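Local coordinates for protein fructokinase (PDB 5EYN) that phosphorylates fructose with ATP as phosphate donor, as a sugar kinase of the PfkB (ribokinase-like) family, at residues Lys293-Leu301 against Pro313-Leu322. Sequence-based numbering, arbitrary orientation.
Sequences KWANGCGAL and PNQAALYAFL. With ADP (adenosine-5'-diphosphate), chain E.
Two helices pack through apolar side chains here: segment 293-301, at the end of helix 285-302, crosses the C-terminal helix 315-322 at 102°, the segment axes coming within 9.8 Å. Leu318 is one knob, set among Trp294, Gly297, Cys298 and Leu301. With CG anti to the backbone N (chi1 -180°) its two methyls reach the first helix: CD1 lies over Gly297, which has no side chain, 3.7 Å from the Gly297 C atom, while CD2 presses on the indole, 3.3 Å from Trp294 CE3. Trp294 answers as a knob among Gln315, Leu318, Tyr319 and Leu322. It turns its edge toward the Tyr319 face in an offset edge-to-face pair, planes at 81°, with Tyr319 OH 3.3 Å from Trp294 CZ2. Farther along, Leu301 divides its branches: CD1 meets Pro313 CB at 3.7 Å, and CD2 makes a CH-pi contact over the Phe321 ring. Asn314 is the N-cap of helix 315-322, its OD1 accepting from Ala317 N at 2.9 Å. Helix 285-302 also meets the nucleotide: ADP O2' donates to Asn296 OD1 (2.8 Å), and Ala300 CB touches both ADP N3 (3.6 Å) and the Phe321 ring. Through Phe321, which touches Ala300 and Val256, the C-terminal helix packs behind the ADP site of this ribokinase-like fold.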
ATOM      1  N   LYS A 293     -11.611 -32.171 -12.301  1.00 12.51           N
ATOM      2  CA  LYS A 293     -10.459 -32.951 -11.885  1.00 13.70           C
ATOM      3  C   LYS A 293      -9.177 -32.138 -12.079  1.00 13.52           C
ATOM      4  O   LYS A 293      -8.313 -32.102 -11.205  1.00 13.26           O
ATOM      5  CB  LYS A 293     -10.405 -34.253 -12.690  1.00 15.70           C
ATOM      6  CG  LYS A 293      -9.192 -35.123 -12.443  1.00 18.72           C
ATOM      7  CD  LYS A 293      -9.266 -36.434 -13.254  1.00 21.26           C
ATOM      8  CE  LYS A 293      -8.096 -37.366 -12.932  1.00 25.84           C
ATOM      9  NZ  LYS A 293      -8.203 -38.652 -13.669  1.00 29.26           N
ATOM     10  N   TRP A 294      -9.052 -31.484 -13.227  1.00 12.69           N
ATOM     11  CA  TRP A 294      -7.930 -30.582 -13.458  1.00 13.12           C
ATOM     12  C   TRP A 294      -7.924 -29.457 -12.432  1.00 11.41           C
ATOM     13  O   TRP A 294      -6.877 -29.107 -11.887  1.00 12.00           O
ATOM     14  CB  TRP A 294      -7.998 -29.978 -14.861  1.00 12.49           C
ATOM     15  CG  TRP A 294      -7.470 -30.869 -15.959  1.00 14.33           C
ATOM     16  CD1 TRP A 294      -7.806 -32.178 -16.205  1.00 15.05           C
ATOM     17  CD2 TRP A 294      -6.507 -30.514 -16.955  1.00 14.70           C
ATOM     18  NE1 TRP A 294      -7.109 -32.649 -17.293  1.00 14.99           N
ATOM     19  CE2 TRP A 294      -6.304 -31.648 -17.769  1.00 15.02           C
ATOM     20  CE3 TRP A 294      -5.803 -29.343 -17.244  1.00 13.79           C
ATOM     21  CZ2 TRP A 294      -5.423 -31.640 -18.844  1.00 15.91           C
ATOM     22  CZ3 TRP A 294      -4.923 -29.338 -18.301  1.00 14.10           C
ATOM     23  CH2 TRP A 294      -4.745 -30.478 -19.094  1.00 14.86           C
ATOM     24  N   ALA A 295      -9.090 -28.854 -12.201  1.00 10.65           N
ATOM     25  CA  ALA A 295      -9.217 -27.762 -11.248  1.00 10.89           C
ATOM     26  C   ALA A 295      -8.698 -28.152  -9.863  1.00 10.20           C
ATOM     27  O   ALA A 295      -7.947 -27.409  -9.225  1.00 10.52           O
ATOM     28  CB  ALA A 295     -10.676 -27.327 -11.159  1.00 10.12           C
ATOM     29  N   ASN A 296      -9.102 -29.330  -9.395  1.00 10.70           N
ATOM     30  CA  ASN A 296      -8.651 -29.795  -8.092  1.00 10.80           C
ATOM     31  C   ASN A 296      -7.133 -29.975  -8.061  1.00 10.79           C
ATOM     32  O   ASN A 296      -6.495 -29.635  -7.073  1.00 11.33           O
ATOM     33  CB  ASN A 296      -9.321 -31.111  -7.727  1.00 11.10           C
ATOM     34  CG  ASN A 296     -10.699 -30.946  -7.129  1.00 12.32           C
ATOM     35  OD1 ASN A 296     -11.011 -29.951  -6.469  1.00 12.27           O
ATOM     36  ND2 ASN A 296     -11.520 -31.967  -7.313  1.00 13.79           N
ATOM     37  N   GLY A 297      -6.561 -30.498  -9.137  1.00 10.90           N
ATOM     38  CA  GLY A 297      -5.123 -30.687  -9.183  1.00 10.69           C
ATOM     39  C   GLY A 297      -4.366 -29.382  -9.174  1.00 11.09           C
ATOM     40  O   GLY A 297      -3.358 -29.241  -8.505  1.00 11.29           O
ATOM     41  N   CYS A 298      -4.881 -28.396  -9.903  1.00 11.18           N
ATOM     42  CA  CYS A 298      -4.296 -27.074  -9.906  1.00 10.41           C
ATOM     43  C   CYS A 298      -4.385 -26.428  -8.529  1.00  9.57           C
ATOM     44  O   CYS A 298      -3.428 -25.824  -8.067  1.00 10.69           O
ATOM     45  CB  CYS A 298      -4.983 -26.195 -10.945  1.00 11.07           C
ATOM     46  SG  CYS A 298      -4.649 -26.650 -12.659  1.00 11.50           S
ATOM     47  N   GLY A 299      -5.559 -26.503  -7.903  1.00 10.25           N
ATOM     48  CA  GLY A 299      -5.726 -25.931  -6.580  1.00 10.52           C
ATOM     49  C   GLY A 299      -4.755 -26.526  -5.573  1.00 11.17           C
ATOM     50  O   GLY A 299      -4.201 -25.814  -4.741  1.00 11.11           O
ATOM     51  N   ALA A 300      -4.577 -27.842  -5.621  1.00 10.53           N
ATOM     52  CA  ALA A 300      -3.641 -28.519  -4.713  1.00 11.10           C
ATOM     53  C   ALA A 300      -2.224 -28.069  -4.978  1.00 10.82           C
ATOM     54  O   ALA A 300      -1.510 -27.675  -4.057  1.00 12.16           O
ATOM     55  CB  ALA A 300      -3.752 -30.009  -4.863  1.00 12.20           C
ATOM     56  N   LEU A 301      -1.804 -28.114  -6.232  1.00 10.25           N
ATOM     57  CA  LEU A 301      -0.432 -27.749  -6.548  1.00 10.47           C
ATOM     58  C   LEU A 301      -0.142 -26.286  -6.270  1.00 10.38           C
ATOM     59  O   LEU A 301       0.960 -25.952  -5.880  1.00 10.87           O
ATOM     60  CB  LEU A 301      -0.064 -28.087  -7.988  1.00 10.98           C
ATOM     61  CG  LEU A 301       0.101 -29.572  -8.283  1.00 11.91           C
ATOM     62  CD1 LEU A 301       0.190 -29.787  -9.769  1.00 13.22           C
ATOM     63  CD2 LEU A 301       1.338 -30.102  -7.595  1.00 13.06           C
ATOM     64  N   PRO A 313       0.512 -24.697 -12.027  1.00 10.94           N
ATOM     65  CA  PRO A 313       1.246 -25.745 -12.749  1.00 10.38           C
ATOM     66  C   PRO A 313       1.157 -25.636 -14.258  1.00 11.13           C
ATOM     67  O   PRO A 313       0.203 -25.085 -14.825  1.00 11.57           O
ATOM     68  CB  PRO A 313       0.564 -27.033 -12.274  1.00 10.70           C
ATOM     69  CG  PRO A 313      -0.842 -26.618 -11.975  1.00 11.50           C
ATOM     70  CD  PRO A 313      -0.690 -25.235 -11.369  1.00 10.46           C
ATOM     71  N   ASN A 314       2.159 -26.177 -14.930  1.00 11.73           N
ATOM     72  CA  ASN A 314       2.033 -26.487 -16.346  1.00 11.89           C
ATOM     73  C   ASN A 314       1.453 -27.881 -16.505  1.00 11.44           C
ATOM     74  O   ASN A 314       1.221 -28.597 -15.527  1.00 11.47           O
ATOM     75  CB  ASN A 314       3.377 -26.331 -17.089  1.00 13.39           C
ATOM     76  CG  ASN A 314       4.510 -27.148 -16.492  1.00 14.77           C
ATOM     77  OD1 ASN A 314       4.313 -28.197 -15.875  1.00 15.44           O
ATOM     78  ND2 ASN A 314       5.724 -26.660 -16.699  1.00 16.93           N
ATOM     79  N   GLN A 315       1.214 -28.287 -17.740  1.00 12.81           N
ATOM     80  CA  GLN A 315       0.606 -29.578 -17.973  1.00 13.10           C
ATOM     81  C   GLN A 315       1.489 -30.741 -17.511  1.00 12.75           C
ATOM     82  O   GLN A 315       0.976 -31.705 -16.965  1.00 13.17           O
ATOM     83  CB  GLN A 315       0.241 -29.744 -19.432  1.00 13.39           C
ATOM     84  CG  GLN A 315      -0.974 -28.926 -19.827  1.00 13.77           C
ATOM     85  CD  GLN A 315      -1.518 -29.299 -21.177  1.00 15.35           C
ATOM     86  OE1 GLN A 315      -1.310 -30.406 -21.664  1.00 16.54           O
ATOM     87  NE2 GLN A 315      -2.239 -28.378 -21.792  1.00 15.73           N
ATOM     88  N   ALA A 316       2.808 -30.650 -17.702  1.00 12.59           N
ATOM     89  CA  ALA A 316       3.682 -31.737 -17.279  1.00 13.07           C
ATOM     90  C   ALA A 316       3.560 -31.966 -15.783  1.00 12.29           C
ATOM     91  O   ALA A 316       3.463 -33.101 -15.330  1.00 13.21           O
ATOM     92  CB  ALA A 316       5.138 -31.462 -17.661  1.00 14.04           C
ATOM     93  N   ALA A 317       3.533 -30.888 -15.006  1.00 11.95           N
ATOM     94  CA  ALA A 317       3.422 -31.015 -13.557  1.00 11.72           C
ATOM     95  C   ALA A 317       2.054 -31.539 -13.175  1.00 11.69           C
ATOM     96  O   ALA A 317       1.920 -32.363 -12.274  1.00 12.52           O
ATOM     97  CB  ALA A 317       3.686 -29.670 -12.871  1.00 12.07           C
ATOM     98  N   LEU A 318       1.014 -31.013 -13.818  1.00 11.79           N
ATOM     99  CA  LEU A 318      -0.340 -31.408 -13.466  1.00 12.17           C
ATOM    100  C   LEU A 318      -0.602 -32.874 -13.784  1.00 12.34           C
ATOM    101  O   LEU A 318      -1.122 -33.614 -12.957  1.00 13.23           O
ATOM    102  CB  LEU A 318      -1.364 -30.528 -14.169  1.00 12.82           C
ATOM    103  CG  LEU A 318      -2.828 -30.859 -13.858  1.00 12.48           C
ATOM    104  CD1 LEU A 318      -3.151 -30.640 -12.400  1.00 14.05           C
ATOM    105  CD2 LEU A 318      -3.729 -30.021 -14.720  1.00 13.40           C
ATOM    106  N   TYR A 319      -0.232 -33.300 -14.982  1.00 12.90           N
ATOM    107  CA  TYR A 319      -0.400 -34.696 -15.341  1.00 15.16           C
ATOM    108  C   TYR A 319       0.347 -35.620 -14.378  1.00 14.79           C
ATOM    109  O   TYR A 319      -0.178 -36.648 -13.969  1.00 16.27           O
ATOM    110  CB  TYR A 319       0.052 -34.941 -16.784  1.00 16.23           C
ATOM    111  CG  TYR A 319      -0.981 -34.615 -17.838  1.00 18.32           C
ATOM    112  CD1 TYR A 319      -2.219 -35.238 -17.842  1.00 20.93           C
ATOM    113  CD2 TYR A 319      -0.705 -33.711 -18.866  1.00 19.40           C
ATOM    114  CE1 TYR A 319      -3.161 -34.963 -18.829  1.00 21.21           C
ATOM    115  CE2 TYR A 319      -1.644 -33.433 -19.858  1.00 20.29           C
ATOM    116  CZ  TYR A 319      -2.860 -34.063 -19.828  1.00 20.17           C
ATOM    117  OH  TYR A 319      -3.785 -33.781 -20.815  1.00 20.78           O
ATOM    118  N   ALA A 320       1.561 -35.246 -13.996  1.00 14.56           N
ATOM    119  CA  ALA A 320       2.344 -36.060 -13.070  1.00 14.77           C
ATOM    120  C   ALA A 320       1.638 -36.204 -11.724  1.00 14.06           C
ATOM    121  O   ALA A 320       1.624 -37.272 -11.113  1.00 15.81           O
ATOM    122  CB  ALA A 320       3.718 -35.453 -12.892  1.00 15.02           C
ATOM    123  N   PHE A 321       1.044 -35.109 -11.259  1.00 14.19           N
ATOM    124  CA  PHE A 321       0.347 -35.099  -9.985  1.00 15.28           C
ATOM    125  C   PHE A 321      -0.954 -35.893 -10.021  1.00 17.27           C
ATOM    126  O   PHE A 321      -1.302 -36.571  -9.050  1.00 19.18           O
ATOM    127  CB  PHE A 321       0.049 -33.650  -9.592  1.00 14.20           C
ATOM    128  CG  PHE A 321      -0.629 -33.510  -8.260  1.00 15.13           C
ATOM    129  CD1 PHE A 321       0.067 -33.706  -7.076  1.00 16.22           C
ATOM    130  CD2 PHE A 321      -1.962 -33.175  -8.195  1.00 15.01           C
ATOM    131  CE1 PHE A 321      -0.571 -33.564  -5.863  1.00 16.01           C
ATOM    132  CE2 PHE A 321      -2.597 -33.032  -6.984  1.00 16.46           C
ATOM    133  CZ  PHE A 321      -1.907 -33.221  -5.821  1.00 16.79           C
ATOM    134  N   LEU A 322      -1.662 -35.812 -11.144  1.00 17.78           N
ATOM    135  CA  LEU A 322      -2.971 -36.450 -11.291  1.00 19.31           C
ATOM    136  C   LEU A 322      -2.854 -37.954 -11.455  1.00 22.75           C
ATOM    137  O   LEU A 322      -3.806 -38.677 -11.192  1.00 24.22           O
ATOM    138  CB  LEU A 322      -3.715 -35.889 -12.505  1.00 18.66           C
ATOM    139  CG  LEU A 322      -4.165 -34.434 -12.447  1.00 20.62           C
ATOM    140  CD1 LEU A 322      -4.753 -34.030 -13.780  1.00 20.75           C
ATOM    141  CD2 LEU A 322      -5.190 -34.204 -11.340  1.00 21.02           C
TER
HETATM  142  PB  ADP E 404      -8.206 -20.238  -1.981  1.00 25.28           P
HETATM  143  O1B ADP E 404      -7.442 -19.608  -3.115  1.00 77.26           O
HETATM  144  O2B ADP E 404      -9.393 -19.383  -1.600  1.00 79.25           O
HETATM  145  O3B ADP E 404      -7.278 -20.378  -0.799  1.00 66.62           O
HETATM  146  PA  ADP E 404      -9.215 -22.778  -1.441  1.00110.14           P
HETATM  147  O1A ADP E 404      -8.123 -22.832  -0.387  1.00 14.05           O
HETATM  148  O2A ADP E 404     -10.459 -22.245  -0.766  1.00 75.64           O
HETATM  149  O3A ADP E 404      -8.705 -21.676  -2.450  1.00 82.33           O
HETATM  150  O5' ADP E 404      -9.568 -24.217  -2.051  1.00 21.35           O
HETATM  151  C5' ADP E 404      -9.907 -24.372  -3.384  1.00 15.21           C
HETATM  152  C4' ADP E 404      -9.457 -25.661  -4.030  1.00 12.00           C
HETATM  153  O4' ADP E 404      -8.073 -25.843  -3.832  1.00 15.31           O
HETATM  154  C3' ADP E 404     -10.131 -26.900  -3.558  1.00 11.33           C
HETATM  155  O3' ADP E 404     -11.341 -27.105  -4.222  1.00 14.45           O
HETATM  156  C2' ADP E 404      -9.135 -27.928  -3.914  1.00 14.79           C
HETATM  157  O2' ADP E 404      -9.132 -28.239  -5.255  1.00 15.40           O
HETATM  158  C1' ADP E 404      -7.875 -27.215  -3.625  1.00 16.00           C
HETATM  159  N9  ADP E 404      -7.382 -27.399  -2.289  1.00 15.56           N
HETATM  160  C8  ADP E 404      -7.424 -26.529  -1.264  1.00 16.17           C
HETATM  161  N7  ADP E 404      -6.838 -27.052  -0.198  1.00 18.87           N
HETATM  162  C5  ADP E 404      -6.399 -28.273  -0.505  1.00 18.95           C
HETATM  163  C6  ADP E 404      -5.719 -29.275   0.167  1.00 18.74           C
HETATM  164  N6  ADP E 404      -5.341 -29.122   1.536  1.00 20.90           N
HETATM  165  N1  ADP E 404      -5.429 -30.405  -0.473  1.00 18.18           N
HETATM  166  C2  ADP E 404      -5.755 -30.615  -1.761  1.00 19.50           C
HETATM  167  N3  ADP E 404      -6.420 -29.662  -2.456  1.00 17.82           N
HETATM  168  C4  ADP E 404      -6.739 -28.510  -1.849  1.00 15.83           C